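Local coordinates for protein Rv1364c/MT1410 (Mycobacterium tuberculosis, PDB 3KE6) that probably regulates sigma-factor activity by combining an RsbU-like PP2C-type phosphatase domain with an RsbW-like anti-sigma-factor serine kinase domain, at residues A39-V44 and R390-T395; P262-L267 and G321-A326; A315-K320 and I339-W344. All coordinates share one frame; numbering follows the deposited sequence. Where two conformers were deposited one is given.

Contact 1: residues A39-V44 and R390-T395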
loop_
_atom_site.group_PDB
_atom_site.type_symbol
_atom_site.label_atom_id
_atom_site.label_comp_id
_atom_site.label_asym_id
_atom_site.label_seq_id
_atom_site.Cartn_x
_atom_site.Cartn_y
_atom_site.Cartn_z
ATOM N N ALA A 39 -1.293 -2.756 5.007
ATOM C CA ALA A 39 -0.744 -2.138 6.205
ATOM C C ALA A 39 0.717 -2.532 6.356
ATOM O O ALA A 39 1.123 -3.636 5.964
ATOM C CB ALA A 39 -1.530 -2.591 7.437
ATOM N N ALA A 40 1.486 -1.642 6.975
ATOM C CA ALA A 40 2.907 -1.858 7.183
ATOM C C ALA A 40 3.354 -1.308 8.532
ATOM O O ALA A 40 3.039 -0.178 8.891
ATOM C CB ALA A 40 3.711 -1.211 6.075
ATOM N N GLU A 41 4.127 -2.117 9.249
ATOM C CA GLU A 41 4.676 -1.756 10.541
ATOM C C GLU A 41 6.125 -2.235 10.643
ATOM O O GLU A 41 6.461 -3.308 10.138
ATOM C CB GLU A 41 3.844 -2.406 11.628
ATOM C CG GLU A 41 4.061 -1.813 12.997
ATOM C CD GLU A 41 2.829 -1.927 13.883
ATOM O OE1 GLU A 41 1.722 -1.543 13.428
ATOM O OE2 GLU A 41 2.984 -2.379 15.039
ATOM N N TYR A 42 6.980 -1.447 11.289
ATOM C CA TYR A 42 8.372 -1.822 11.406
ATOM C C TYR A 42 9.098 -1.217 12.602
ATOM O O TYR A 42 8.717 -0.173 13.122
ATOM C CB TYR A 42 9.113 -1.474 10.126
ATOM C CG TYR A 42 9.269 0.005 9.856
ATOM C CD1 TYR A 42 8.192 0.777 9.432
ATOM C CD2 TYR A 42 10.497 0.631 10.003
ATOM C CE1 TYR A 42 8.336 2.137 9.181
ATOM C CE2 TYR A 42 10.647 1.992 9.743
ATOM C CZ TYR A 42 9.563 2.734 9.335
ATOM O OH TYR A 42 9.710 4.082 9.087
ATOM N N LEU A 43 10.148 -1.920 13.028
ATOM C CA LEU A 43 11.028 -1.492 14.097
ATOM C C LEU A 43 12.461 -1.608 13.595
ATOM O O LEU A 43 12.773 -2.451 12.740
ATOM C CB LEU A 43 10.850 -2.381 15.313
ATOM C CG LEU A 43 9.445 -2.446 15.906
ATOM C CD1 LEU A 43 8.543 -3.340 15.075
ATOM C CD2 LEU A 43 9.504 -2.930 17.346
ATOM N N VAL A 44 13.327 -0.760 14.133
ATOM C CA VAL A 44 14.724 -0.717 13.727
ATOM C C VAL A 44 15.602 -0.975 14.951
ATOM O O VAL A 44 15.541 -0.219 15.915
ATOM C CB VAL A 44 15.042 0.648 13.071
ATOM C CG1 VAL A 44 16.507 0.980 13.176
ATOM C CG2 VAL A 44 14.603 0.651 11.607
ATOM N N ARG A 390 3.412 2.355 10.144
ATOM C CA ARG A 390 3.660 2.585 11.574
ATOM C C ARG A 390 5.117 2.269 11.950
ATOM O O ARG A 390 5.562 1.123 11.847
ATOM C CB ARG A 390 2.715 1.732 12.420
ATOM C CG ARG A 390 2.969 1.812 13.926
ATOM C CD ARG A 390 2.299 3.013 14.548
ATOM N NE ARG A 390 0.855 3.022 14.295
ATOM C CZ ARG A 390 -0.044 2.266 14.930
ATOM N NH1 ARG A 390 -1.329 2.392 14.593
ATOM N NH2 ARG A 390 0.316 1.394 15.888
ATOM N N PHE A 391 5.845 3.283 12.409
ATOM C CA PHE A 391 7.196 3.086 12.932
ATOM C C PHE A 391 7.167 3.089 14.453
ATOM O O PHE A 391 6.861 4.101 15.064
ATOM C CB PHE A 391 8.126 4.182 12.400
ATOM C CG PHE A 391 9.543 4.096 12.901
ATOM C CD1 PHE A 391 10.197 2.871 13.015
ATOM C CD2 PHE A 391 10.240 5.251 13.221
ATOM C CE1 PHE A 391 11.518 2.796 13.471
ATOM C CE2 PHE A 391 11.566 5.188 13.677
ATOM C CZ PHE A 391 12.205 3.954 13.802
ATOM N N VAL A 392 7.498 1.950 15.052
ATOM C CA VAL A 392 7.424 1.767 16.506
ATOM C C VAL A 392 8.801 1.765 17.175
ATOM O O VAL A 392 9.791 1.379 16.566
ATOM C CB VAL A 392 6.714 0.433 16.841
ATOM C CG1 VAL A 392 6.434 0.312 18.337
ATOM C CG2 VAL A 392 5.419 0.306 16.030
ATOM N N THR A 393 8.841 2.226 18.426
ATOM C CA THR A 393 9.981 1.999 19.339
ATOM C C THR A 393 9.480 1.702 20.768
ATOM O O THR A 393 9.189 2.635 21.532
ATOM C CB THR A 393 10.945 3.210 19.394
ATOM O OG1 THR A 393 10.232 4.372 19.835
ATOM C CG2 THR A 393 11.588 3.468 18.026
ATOM N N ASP A 394 9.392 0.406 21.100
ATOM C CA ASP A 394 8.899 -0.110 22.400
ATOM C C ASP A 394 9.676 -1.376 22.796
ATOM O O ASP A 394 9.833 -2.279 21.976
ATOM C CB ASP A 394 7.411 -0.489 22.292
ATOM C CG ASP A 394 6.483 0.573 22.857
ATOM O OD1 ASP A 394 5.543 0.984 22.140
ATOM O OD2 ASP A 394 6.682 0.986 24.019
ATOM N N THR A 395 10.117 -1.455 24.057
ATOM C CA THR A 395 10.828 -2.642 24.628
ATOM C C THR A 395 12.172 -2.994 23.931
ATOM O O THR A 395 12.329 -4.071 23.331
ATOM C CB THR A 395 9.897 -3.933 24.798
ATOM O OG1 THR A 395 8.828 -3.926 23.843
ATOM C CG2 THR A 395 9.294 -4.021 26.218
#

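Contact 2: residues P262-L267 and G321-A326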
loop_
_atom_site.group_PDB
_atom_site.type_symbol
_atom_site.label_atom_id
_atom_site.label_comp_id
_atom_site.label_asym_id
_atom_site.label_seq_id
_atom_site.Cartn_x
_atom_site.Cartn_y
_atom_site.Cartn_z
ATOM N N PRO A 262 -17.508 2.727 -7.978
ATOM C CA PRO A 262 -17.245 4.172 -8.175
ATOM C C PRO A 262 -18.375 5.090 -7.678
ATOM O O PRO A 262 -19.477 4.668 -7.541
ATOM C CB PRO A 262 -17.090 4.311 -9.687
ATOM C CG PRO A 262 -16.916 2.949 -10.203
ATOM C CD PRO A 262 -17.578 1.995 -9.243
ATOM N N LEU A 263 -18.068 6.339 -7.424
ATOM C CA LEU A 263 -19.037 7.297 -6.999
ATOM C C LEU A 263 -19.543 8.111 -8.197
ATOM O O LEU A 263 -18.739 8.583 -9.049
ATOM C CB LEU A 263 -18.412 8.243 -5.975
ATOM C CG LEU A 263 -19.346 9.321 -5.424
ATOM C CD1 LEU A 263 -20.504 8.668 -4.639
ATOM C CD2 LEU A 263 -18.602 10.250 -4.551
ATOM N N HIS A 264 -20.867 8.266 -8.242
ATOM C CA HIS A 264 -21.518 9.110 -9.239
ATOM C C HIS A 264 -22.737 9.782 -8.667
ATOM O O HIS A 264 -23.612 9.111 -8.146
ATOM C CB HIS A 264 -22.022 8.328 -10.433
ATOM C CG HIS A 264 -23.178 9.003 -11.113
ATOM N ND1 HIS A 264 -23.016 9.868 -12.175
ATOM C CD2 HIS A 264 -24.507 8.980 -10.846
ATOM C CE1 HIS A 264 -24.194 10.328 -12.549
ATOM N NE2 HIS A 264 -25.116 9.802 -11.760
ATOM N N ILE A 265 -22.818 11.101 -8.783
ATOM C CA ILE A 265 -23.954 11.854 -8.261
ATOM C C ILE A 265 -24.338 12.862 -9.302
ATOM O O ILE A 265 -23.454 13.491 -9.891
ATOM C CB ILE A 265 -23.584 12.689 -7.020
ATOM C CG1 ILE A 265 -22.746 11.902 -6.028
ATOM C CG2 ILE A 265 -24.833 13.218 -6.344
ATOM C CD1 ILE A 265 -22.109 12.797 -4.963
ATOM N N THR A 266 -25.636 13.058 -9.481
ATOM C CA THR A 266 -26.175 14.055 -10.395
ATOM C C THR A 266 -27.109 14.937 -9.566
ATOM O O THR A 266 -28.137 14.458 -9.095
ATOM C CB THR A 266 -26.922 13.355 -11.582
ATOM O OG1 THR A 266 -25.983 12.578 -12.313
ATOM C CG2 THR A 266 -27.541 14.328 -12.557
ATOM N N LEU A 267 -26.751 16.207 -9.385
ATOM C CA LEU A 267 -27.453 17.121 -8.474
ATOM C C LEU A 267 -27.943 18.388 -9.131
ATOM O O LEU A 267 -27.441 18.804 -10.156
ATOM C CB LEU A 267 -26.513 17.579 -7.342
ATOM C CG LEU A 267 -26.103 16.532 -6.316
ATOM C CD1 LEU A 267 -25.735 17.194 -5.020
ATOM C CD2 LEU A 267 -27.285 15.508 -6.119
ATOM N N GLY A 321 -27.860 19.865 -13.018
ATOM C CA GLY A 321 -26.860 20.639 -13.709
ATOM C C GLY A 321 -25.451 20.296 -13.296
ATOM O O GLY A 321 -24.521 20.816 -13.871
ATOM N N ILE A 322 -25.291 19.428 -12.299
ATOM C CA ILE A 322 -23.981 19.074 -11.799
ATOM C C ILE A 322 -23.744 17.563 -11.774
ATOM O O ILE A 322 -24.553 16.803 -11.210
ATOM C CB ILE A 322 -23.761 19.656 -10.411
ATOM C CG1 ILE A 322 -24.013 21.181 -10.462
ATOM C CG2 ILE A 322 -22.328 19.344 -9.935
ATOM C CD1 ILE A 322 -23.485 21.952 -9.286
ATOM N N VAL A 323 -22.638 17.127 -12.382
ATOM C CA VAL A 323 -22.314 15.717 -12.421
ATOM C C VAL A 323 -20.987 15.502 -11.743
ATOM O O VAL A 323 -20.004 16.168 -12.064
ATOM C CB VAL A 323 -22.266 15.186 -13.862
ATOM C CG1 VAL A 323 -22.163 13.671 -13.864
ATOM C CG2 VAL A 323 -23.507 15.652 -14.646
ATOM N N VAL A 324 -20.958 14.596 -10.777
ATOM C CA VAL A 324 -19.727 14.313 -10.050
ATOM C C VAL A 324 -19.447 12.846 -10.170
ATOM O O VAL A 324 -20.342 12.020 -10.066
ATOM C CB VAL A 324 -19.830 14.649 -8.541
ATOM C CG1 VAL A 324 -18.497 14.391 -7.872
ATOM C CG2 VAL A 324 -20.316 16.093 -8.290
ATOM N N ALA A 325 -18.193 12.528 -10.403
ATOM C CA ALA A 325 -17.757 11.158 -10.610
ATOM C C ALA A 325 -16.426 11.039 -9.915
ATOM O O ALA A 325 -15.634 11.981 -9.929
ATOM C CB ALA A 325 -17.616 10.871 -12.091
ATOM N N ALA A 326 -16.192 9.915 -9.261
ATOM C CA ALA A 326 -14.904 9.664 -8.614
ATOM C C ALA A 326 -14.706 8.158 -8.546
ATOM O O ALA A 326 -15.668 7.411 -8.261
ATOM C CB ALA A 326 -14.866 10.272 -7.219
#

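Contact 3: residues A315-K320 and I339-W344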
loop_
_atom_site.group_PDB
_atom_site.type_symbol
_atom_site.label_atom_id
_atom_site.label_comp_id
_atom_site.label_asym_id
_atom_site.label_seq_id
_atom_site.Cartn_x
_atom_site.Cartn_y
_atom_site.Cartn_z
ATOM N N ALA A 315 -26.157 28.866 -16.131
ATOM C CA ALA A 315 -27.404 28.252 -16.616
ATOM C C ALA A 315 -28.553 28.555 -15.639
ATOM O O ALA A 315 -28.381 28.469 -14.421
ATOM C CB ALA A 315 -27.237 26.749 -16.816
ATOM N N THR A 316 -29.714 28.927 -16.177
ATOM C CA THR A 316 -30.896 29.214 -15.347
ATOM C C THR A 316 -31.770 27.971 -15.222
ATOM O O THR A 316 -32.863 28.016 -14.635
ATOM C CB THR A 316 -31.754 30.364 -15.912
ATOM O OG1 THR A 316 -32.733 29.837 -16.822
ATOM C CG2 THR A 316 -30.874 31.402 -16.605
ATOM N N ASP A 317 -31.303 26.883 -15.833
ATOM C CA ASP A 317 -31.819 25.561 -15.579
ATOM C C ASP A 317 -30.810 24.945 -14.618
ATOM O O ASP A 317 -29.668 24.677 -14.993
ATOM C CB ASP A 317 -31.913 24.784 -16.897
ATOM C CG ASP A 317 -32.502 23.383 -16.731
ATOM O OD1 ASP A 317 -32.513 22.855 -15.590
ATOM O OD2 ASP A 317 -32.942 22.811 -17.763
ATOM N N VAL A 318 -31.212 24.768 -13.364
ATOM C CA VAL A 318 -30.324 24.204 -12.349
ATOM C C VAL A 318 -30.578 22.713 -12.143
ATOM O O VAL A 318 -29.843 22.052 -11.427
ATOM C CB VAL A 318 -30.439 24.965 -10.994
ATOM C CG1 VAL A 318 -29.953 26.393 -11.154
ATOM C CG2 VAL A 318 -31.860 24.937 -10.457
ATOM N N SER A 319 -31.608 22.189 -12.792
ATOM C CA SER A 319 -32.017 20.805 -12.605
ATOM C C SER A 319 -30.999 19.829 -13.174
ATOM O O SER A 319 -30.742 19.835 -14.360
ATOM C CB SER A 319 -33.362 20.572 -13.278
ATOM O OG SER A 319 -33.774 19.246 -13.069
ATOM N N LYS A 320 -30.432 18.991 -12.314
ATOM C CA LYS A 320 -29.393 18.011 -12.711
ATOM C C LYS A 320 -28.199 18.651 -13.424
ATOM O O LYS A 320 -27.600 18.058 -14.322
ATOM C CB LYS A 320 -29.992 16.911 -13.606
ATOM C CG LYS A 320 -31.234 16.251 -13.049
ATOM C CD LYS A 320 -30.971 15.525 -11.735
ATOM C CE LYS A 320 -32.275 14.985 -11.135
ATOM N NZ LYS A 320 -32.664 13.666 -11.743
ATOM N N ILE A 339 -18.591 18.085 -13.549
ATOM C CA ILE A 339 -19.014 18.621 -14.844
ATOM C C ILE A 339 -20.289 19.411 -14.643
ATOM O O ILE A 339 -21.241 18.902 -14.046
ATOM C CB ILE A 339 -19.275 17.501 -15.862
ATOM C CG1 ILE A 339 -18.017 16.665 -16.044
ATOM C CG2 ILE A 339 -19.747 18.096 -17.173
ATOM C CD1 ILE A 339 -18.134 15.567 -17.086
ATOM N N ASP A 340 -20.317 20.646 -15.120
ATOM C CA ASP A 340 -21.532 21.458 -15.017
ATOM C C ASP A 340 -21.875 22.106 -16.356
ATOM O O ASP A 340 -21.131 21.978 -17.315
ATOM C CB ASP A 340 -21.411 22.503 -13.893
ATOM C CG ASP A 340 -20.413 23.641 -14.223
ATOM O OD1 ASP A 340 -20.810 24.583 -14.946
ATOM O OD2 ASP A 340 -19.247 23.604 -13.732
ATOM N N ARG A 341 -23.002 22.806 -16.412
ATOM C CA ARG A 341 -23.500 23.353 -17.687
ATOM C C ARG A 341 -22.899 24.708 -18.105
ATOM O O ARG A 341 -23.464 25.426 -18.936
ATOM C CB ARG A 341 -25.027 23.374 -17.690
ATOM C CG ARG A 341 -25.590 21.958 -17.764
ATOM C CD ARG A 341 -26.946 21.913 -18.387
ATOM N NE ARG A 341 -27.966 22.335 -17.442
ATOM C CZ ARG A 341 -28.770 21.525 -16.753
ATOM N NH1 ARG A 341 -28.709 20.209 -16.888
ATOM N NH2 ARG A 341 -29.668 22.059 -15.933
ATOM N N GLY A 342 -21.719 25.020 -17.571
ATOM C CA GLY A 342 -20.930 26.159 -18.034
ATOM C C GLY A 342 -21.009 27.303 -17.059
ATOM O O GLY A 342 -22.107 27.674 -16.640
ATOM N N GLN A 343 -19.834 27.853 -16.718
ATOM C CA GLN A 343 -19.682 28.975 -15.757
ATOM C C GLN A 343 -18.849 30.155 -16.342
ATOM O O GLN A 343 -17.891 29.928 -17.080
ATOM C CB GLN A 343 -19.091 28.447 -14.418
ATOM C CG GLN A 343 -17.634 28.060 -14.430
ATOM C CD GLN A 343 -17.223 27.300 -13.178
ATOM O OE1 GLN A 343 -17.692 26.183 -12.921
ATOM N NE2 GLN A 343 -16.328 27.896 -12.403
ATOM N N TRP A 344 -19.241 31.401 -16.033
ATOM C CA TRP A 344 -18.466 32.603 -16.419
ATOM C C TRP A 344 -17.165 32.681 -15.616
ATOM O O TRP A 344 -16.124 32.176 -16.040
ATOM C CB TRP A 344 -19.253 33.911 -16.190
ATOM C CG TRP A 344 -20.203 34.407 -17.297
ATOM C CD1 TRP A 344 -21.141 35.398 -17.158
ATOM C CD2 TRP A 344 -20.310 33.956 -18.674
ATOM N NE1 TRP A 344 -21.813 35.598 -18.343
ATOM C CE2 TRP A 344 -21.329 34.727 -19.286
ATOM C CE3 TRP A 344 -19.647 32.982 -19.445
ATOM C CZ2 TRP A 344 -21.699 34.554 -20.630
ATOM C CZ3 TRP A 344 -20.021 32.811 -20.776
ATOM C CH2 TRP A 344 -21.036 33.591 -21.353
#

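Contact 1: residues A39-V44 and R390-T395
Parallel pairing of Glu41 with Arg390 and of Tyr42 with Phe391 adds the last strand of the chain, 376-391, to strand 36-43 of the PP2C-like phosphatase part. Three backbone bonds set the register: Arg390 N gives to Ala40 O (2.9 Å), Tyr42 N to Arg390 O (3.0 Å) and Val392 N to Tyr42 O (3.1 Å). Arg390 O also takes a CA-H...O contact from Glu41.

On one face of the pair, Glu41 and Arg390 run side by side in the same direction. Glu41 OE1 lies 3.6 Å from Arg390 CB and 4.1 Å from Arg390 NH2, over the face of the guanidinium, so any attraction is probably between charges alone, with no N-H aimed at the oxygen. Val392 CG2 flanks the other carboxylate oxygen of Glu41.

On the opposite face the rings of Tyr42 and Phe391 are nearly parallel (17°) but slid apart. Phe391 CD1 lies over one face of the Tyr42 ring, shifted toward its rim, 3.4 Å from Tyr42 CE2. Tyr42 can reach it because chi1 is 68°, with CG between the backbone N and the carbonyl carbon. The edge of the Phe391 ring meets Tyr42 O and Val44 N, and CE1 of Phe391 packs on Val44 CB.

Strand 249-256 pairs with 36-43 as well. Helix 227-241 lies against Ala39, Glu41, Leu43 and Arg390, and its Glu237 brings a second carboxylate near Glu41 and a weak, long ion pair to Arg390.

Contact 2: residues P262-L267 and G321-A326
Ile322 and Leu267 form one end of an antiparallel pair, and their backbones bond both ways: Leu267 N to Ile322 O at 2.9 Å and Ile322 N to Leu267 O at 3.1 Å. Gly321 faces Leu267 as well, which makes a classic beta bulge. The side chain of Ile322 starts with CB 3.8 Å from Leu267 O. CG1, turned beside its own backbone N (chi1 -54°), is still 4.2 Å from Leu267 O. CG2 and the terminal CD1 have no close partner on strand 263-267; the side chain packs instead on Val306, Ala309 and Val310 of helix 292-312.

Further along, Ile265 and Val324 bond both ways, as do Leu263 and Ala326. At the non-hydrogen-bonded pairs CA-H groups point to flanking carbonyls: His264 CA to Val324 O, Ala325 CA to Leu263 O, Thr266 CA to Ile322 O and Val323 CA to Ile265 O.

Leu263, Ile265, Leu267, Ile322, Val324 and Ala326 share one face, with helix 273-288 against the three residues of strand 263-267. Across the strands the polar grip is thus wholly main-chain, with loose aliphatic contacts between Leu263 and Ala326 and between Ile265 and Val324, while the aliphatic face serves the helix layer of the ATPase-like alpha/beta fold.

Contact 3: residues A315-K320 and I339-W344
Arg341 sets its CB against the methyl of Ala315, CB to CB 4.1 Å, and sends its guanidinium across the loop 315-320 that follows helix 292-312. The chain bends at chi3 (-78°), which brings the end of the group among backbone carbonyls. NH2 bonds Asp317 O at 2.8 Å and Ser319 O at 2.9 Å, both oxygens lying close to the guanidinium plane. NH1 adds a longer bond of 3.3 Å to Ser319 O, so that one oxygen is held end-on by two nitrogens arriving from the same face of its carbonyl. At Asp317 O the donor stands well above the carbonyl plane.

Asp317 also supplies a salt bridge, OD1 to Arg341 NH2 at 3.0 Å, with the carboxylate and guanidinium planes turned 61° apart. The same OD1 accepts from Ser319 N (3.0 Å), closing an Asx turn.

A second Asx turn lies at the end of strand 333-340, where Asp340 OD1 takes Gly342 N at 2.8 Å. Asp340, Arg341 and Gly342 read as the Asp-x-Gly motif of GHKL ATPases, whose aspartate recognises adenine in relatives; a similar role here is probable but unproven.

With one carboxylate and two carbonyl oxygens gathered round it, the arginine's charge is probably well balanced, and the polar bonds between loop 315-320 and the residue after strand 333-340 all run through this one arginine.

Overall arrangement
From the N terminus the chain enters contact 1 at 39-44, but that contact closes only when 390-395 returns beside it, a loop spanning both the phosphatase part and the ATPase-like part. Contacts 2 and 3 both fall within this loop. Contact 2 opens at 262-267; residues 315-320 of contact 3 come next, then 321-326 completes contact 2 and 339-344 completes contact 3, so the two cross. They touch, Val323 N lying 2.8 Å from Ile339 O in a probable hydrogen bond. Contact 1 lies about 21 Å from contact 2, nearest atoms, yet strand 376-391, beside 333-340, links all three through one sheet.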